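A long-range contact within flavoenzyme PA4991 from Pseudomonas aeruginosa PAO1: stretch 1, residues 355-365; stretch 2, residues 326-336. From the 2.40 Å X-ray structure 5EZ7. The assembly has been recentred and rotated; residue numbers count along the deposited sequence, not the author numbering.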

# COMPACT_ATOMS: atom_id res chain seq x y z
N ASP A 355 3.79 -5.55 13.26
CA ASP A 355 3.53 -6.03 14.66
C ASP A 355 3.35 -7.53 14.73
O ASP A 355 3.84 -8.15 15.67
CB ASP A 355 2.27 -5.42 15.28
CG ASP A 355 2.35 -3.91 15.49
OD1 ASP A 355 3.46 -3.37 15.66
OD2 ASP A 355 1.27 -3.25 15.48
N ARG A 356 2.64 -8.11 13.75
CA ARG A 356 2.35 -9.53 13.77
C ARG A 356 3.60 -10.33 13.53
O ARG A 356 3.81 -11.35 14.20
CB ARG A 356 1.21 -9.91 12.83
CG ARG A 356 -0.15 -9.72 13.48
CD ARG A 356 -1.21 -9.24 12.50
NE ARG A 356 -2.50 -9.01 13.17
CZ ARG A 356 -3.43 -9.95 13.41
NH1 ARG A 356 -3.24 -11.21 13.03
NH2 ARG A 356 -4.57 -9.63 14.04
N VAL A 357 4.46 -9.84 12.64
CA VAL A 357 5.75 -10.47 12.42
C VAL A 357 6.64 -10.34 13.67
O VAL A 357 7.26 -11.33 14.09
CB VAL A 357 6.46 -9.93 11.17
CG1 VAL A 357 7.90 -10.40 11.10
CG2 VAL A 357 5.71 -10.34 9.89
N CYS A 358 6.71 -9.13 14.25
CA CYS A 358 7.59 -8.88 15.40
C CYS A 358 7.16 -9.70 16.63
O CYS A 358 8.02 -10.21 17.35
CB CYS A 358 7.70 -7.39 15.75
SG CYS A 358 8.62 -6.45 14.50
N ALA A 359 5.85 -9.89 16.83
CA ALA A 359 5.37 -10.74 17.92
C ALA A 359 5.70 -12.23 17.72
O ALA A 359 5.85 -12.94 18.69
CB ALA A 359 3.88 -10.56 18.15
N ARG A 360 5.77 -12.70 16.49
CA ARG A 360 6.25 -14.07 16.23
C ARG A 360 7.70 -14.21 16.57
O ARG A 360 8.09 -15.21 17.12
CB ARG A 360 6.07 -14.47 14.78
CG ARG A 360 4.62 -14.66 14.44
CD ARG A 360 4.14 -16.09 14.61
NE ARG A 360 3.89 -16.48 16.00
CZ ARG A 360 4.50 -17.47 16.68
NH1 ARG A 360 5.47 -18.24 16.15
NH2 ARG A 360 4.14 -17.69 17.95
N LEU A 361 8.49 -13.21 16.20
CA LEU A 361 9.92 -13.20 16.45
C LEU A 361 10.16 -13.14 17.95
O LEU A 361 10.96 -13.89 18.47
CB LEU A 361 10.60 -12.02 15.79
CG LEU A 361 10.50 -11.91 14.27
CD1 LEU A 361 11.17 -10.63 13.79
CD2 LEU A 361 11.13 -13.12 13.61
N GLU A 362 9.48 -12.20 18.58
CA GLU A 362 9.42 -12.06 20.01
C GLU A 362 9.00 -13.37 20.73
O GLU A 362 9.70 -13.82 21.64
CB GLU A 362 8.45 -10.89 20.32
CG GLU A 362 8.00 -10.72 21.76
CD GLU A 362 9.13 -10.88 22.76
OE1 GLU A 362 10.24 -10.32 22.52
OE2 GLU A 362 8.92 -11.60 23.79
N GLU A 363 7.89 -14.00 20.33
CA GLU A 363 7.47 -15.24 20.97
C GLU A 363 8.48 -16.40 20.73
O GLU A 363 8.72 -17.21 21.62
CB GLU A 363 6.06 -15.66 20.56
CG GLU A 363 5.63 -16.92 21.33
CD GLU A 363 4.15 -17.26 21.30
OE1 GLU A 363 3.38 -16.61 20.54
OE2 GLU A 363 3.77 -18.20 22.05
N ASP A 364 9.06 -16.45 19.54
CA ASP A 364 9.97 -17.53 19.18
C ASP A 364 11.39 -17.33 19.69
O ASP A 364 12.20 -18.26 19.63
CB ASP A 364 10.00 -17.74 17.66
CG ASP A 364 8.82 -18.62 17.16
OD1 ASP A 364 7.94 -18.99 18.00
OD2 ASP A 364 8.81 -18.92 15.94
N GLY A 365 11.67 -16.14 20.22
CA GLY A 365 12.95 -15.84 20.82
C GLY A 365 14.04 -15.52 19.82
O GLY A 365 15.18 -15.68 20.13
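Stretch 2, residues 326-336: LRPDNAFLAEQ

Where a strand packs on a helix, apolar side chains commonly fill the middle of the contact while long polar side chains seek partners around it, and this pair from PA4991 illustrates how unevenly those partners can be supplied. Stretch 2 approaches as a loop, 326-331, that bends at Pro328 and Asp329 before becoming extended again, and continues as a strand, 332-336, which runs in broadly the same direction as helix 355-364. The two axes cross at -33° and come within 9.1 Å. The strand's alternation decides which residues meet the helix: Leu333 and Glu335 direct their CA-to-CB bonds toward it, Phe332 and Ala334 away.

Leu333 lies closest to the helix backbone at Arg356, their CA atoms 6.9 Å apart. Its CD2 sits 3.7 Å from Val357 CG2 and 3.9 Å from Arg356 CB, an apolar contact that asks for no hydrogen bonds.

The guanidinium of Arg356 reaches back along the loop. Arg356 NH2 donates to Asn330 OD1 at 3.1 Å, but the angle of 126° makes the bond weak; Arg356 NE is satisfied elsewhere in the structure. Ala331 O lies over one face of the guanidinium, 3.6 Å from Arg356 NH1, without forming a hydrogen bond. Asn330 uses its other polar end too, with ND2 giving a weak bond to Arg327 O at 3.3 Å and bonding elsewhere as well.

One turn on, Arg360 gathers three carboxylates. Within the helix, Arg360 NH2 bridges to Glu363 OE1 at 2.9 Å and Arg360 NH1 to Asp364 OD1 at 3.2 Å, both with weak hydrogen-bond geometry. Across the contact, Arg360 NH1 forms a salt bridge with Glu335 OE2 at 2.9 Å, although that oxygen is less surely placed. Asp364 OD2 and Glu335 OE1, of like charge, stand 4.3 Å apart near this cation, and Asp364 OD2 is also satisfied elsewhere in the structure.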

# COMPACT_ATOMS: atom_id res chain seq x y z
N LEU A 326 -8.85 -15.92 9.32
CA LEU A 326 -8.70 -14.45 9.28
C LEU A 326 -9.44 -13.76 10.40
O LEU A 326 -10.48 -14.24 10.84
CB LEU A 326 -9.38 -13.84 8.04
CG LEU A 326 -8.72 -13.73 6.67
CD1 LEU A 326 -8.65 -15.10 6.07
CD2 LEU A 326 -9.54 -12.84 5.75
N ARG A 327 -8.93 -12.59 10.79
CA ARG A 327 -9.70 -11.56 11.47
C ARG A 327 -9.84 -10.40 10.48
O ARG A 327 -8.83 -9.89 10.00
CB ARG A 327 -8.96 -11.09 12.72
CG ARG A 327 -9.03 -12.08 13.86
CD ARG A 327 -8.34 -11.55 15.09
NE ARG A 327 -8.69 -12.37 16.25
CZ ARG A 327 -8.50 -12.02 17.52
NH1 ARG A 327 -7.94 -10.86 17.85
NH2 ARG A 327 -8.87 -12.86 18.49
N PRO A 328 -11.07 -9.98 10.14
CA PRO A 328 -11.24 -9.02 9.05
C PRO A 328 -10.43 -7.69 9.01
O PRO A 328 -9.63 -7.52 8.07
CB PRO A 328 -12.75 -8.77 9.06
CG PRO A 328 -13.29 -10.11 9.41
CD PRO A 328 -12.34 -10.67 10.45
N ASP A 329 -10.59 -6.75 9.94
CA ASP A 329 -9.86 -5.44 9.76
C ASP A 329 -8.43 -5.53 10.31
O ASP A 329 -8.00 -4.68 11.09
CB ASP A 329 -10.60 -4.27 10.43
CG ASP A 329 -12.05 -4.09 9.95
OD1 ASP A 329 -12.29 -4.16 8.73
OD2 ASP A 329 -12.95 -3.83 10.79
N ASN A 330 -7.72 -6.59 9.91
CA ASN A 330 -6.36 -6.92 10.42
C ASN A 330 -5.49 -7.37 9.28
O ASN A 330 -5.98 -7.84 8.24
CB ASN A 330 -6.38 -8.05 11.44
CG ASN A 330 -7.17 -7.71 12.68
OD1 ASN A 330 -6.59 -7.30 13.69
ND2 ASN A 330 -8.49 -7.85 12.61
N ALA A 331 -4.18 -7.22 9.46
CA ALA A 331 -3.23 -7.82 8.57
C ALA A 331 -3.38 -9.31 8.75
O ALA A 331 -3.91 -9.76 9.75
CB ALA A 331 -1.82 -7.38 8.93
N PHE A 332 -2.96 -10.07 7.75
CA PHE A 332 -2.93 -11.54 7.82
C PHE A 332 -1.46 -12.06 7.79
O PHE A 332 -0.63 -11.64 6.94
CB PHE A 332 -3.75 -12.14 6.67
CG PHE A 332 -3.66 -13.64 6.57
CD1 PHE A 332 -2.61 -14.25 5.90
CD2 PHE A 332 -4.59 -14.45 7.22
CE1 PHE A 332 -2.53 -15.63 5.86
CE2 PHE A 332 -4.48 -15.83 7.20
CZ PHE A 332 -3.47 -16.42 6.50
N LEU A 333 -1.15 -12.99 8.69
CA LEU A 333 0.13 -13.66 8.70
C LEU A 333 -0.03 -15.13 8.98
O LEU A 333 -0.82 -15.51 9.81
CB LEU A 333 1.03 -13.06 9.77
CG LEU A 333 2.49 -13.53 9.83
CD1 LEU A 333 3.25 -13.30 8.57
CD2 LEU A 333 3.17 -12.77 10.95
N ALA A 334 0.76 -15.94 8.28
CA ALA A 334 0.87 -17.36 8.52
C ALA A 334 2.35 -17.79 8.53
O ALA A 334 3.22 -17.08 8.02
CB ALA A 334 0.15 -18.09 7.44
N GLU A 335 2.60 -18.99 9.04
CA GLU A 335 3.93 -19.57 9.03
C GLU A 335 3.97 -21.05 8.81
O GLU A 335 3.08 -21.71 9.17
CB GLU A 335 4.65 -19.29 10.34
CG GLU A 335 3.76 -19.38 11.55
CD GLU A 335 4.53 -19.15 12.84
OE1 GLU A 335 5.73 -19.53 12.97
OE2 GLU A 335 3.90 -18.60 13.75
N GLN A 336 5.06 -21.52 8.22
CA GLN A 336 5.42 -22.92 8.14
C GLN A 336 6.95 -22.97 8.41
O GLN A 336 7.75 -22.45 7.63
CB GLN A 336 5.00 -23.48 6.78
CG GLN A 336 5.54 -24.87 6.42
CD GLN A 336 4.75 -26.04 7.05
OE1 GLN A 336 3.60 -26.25 6.70
NE2 GLN A 336 5.39 -26.82 7.94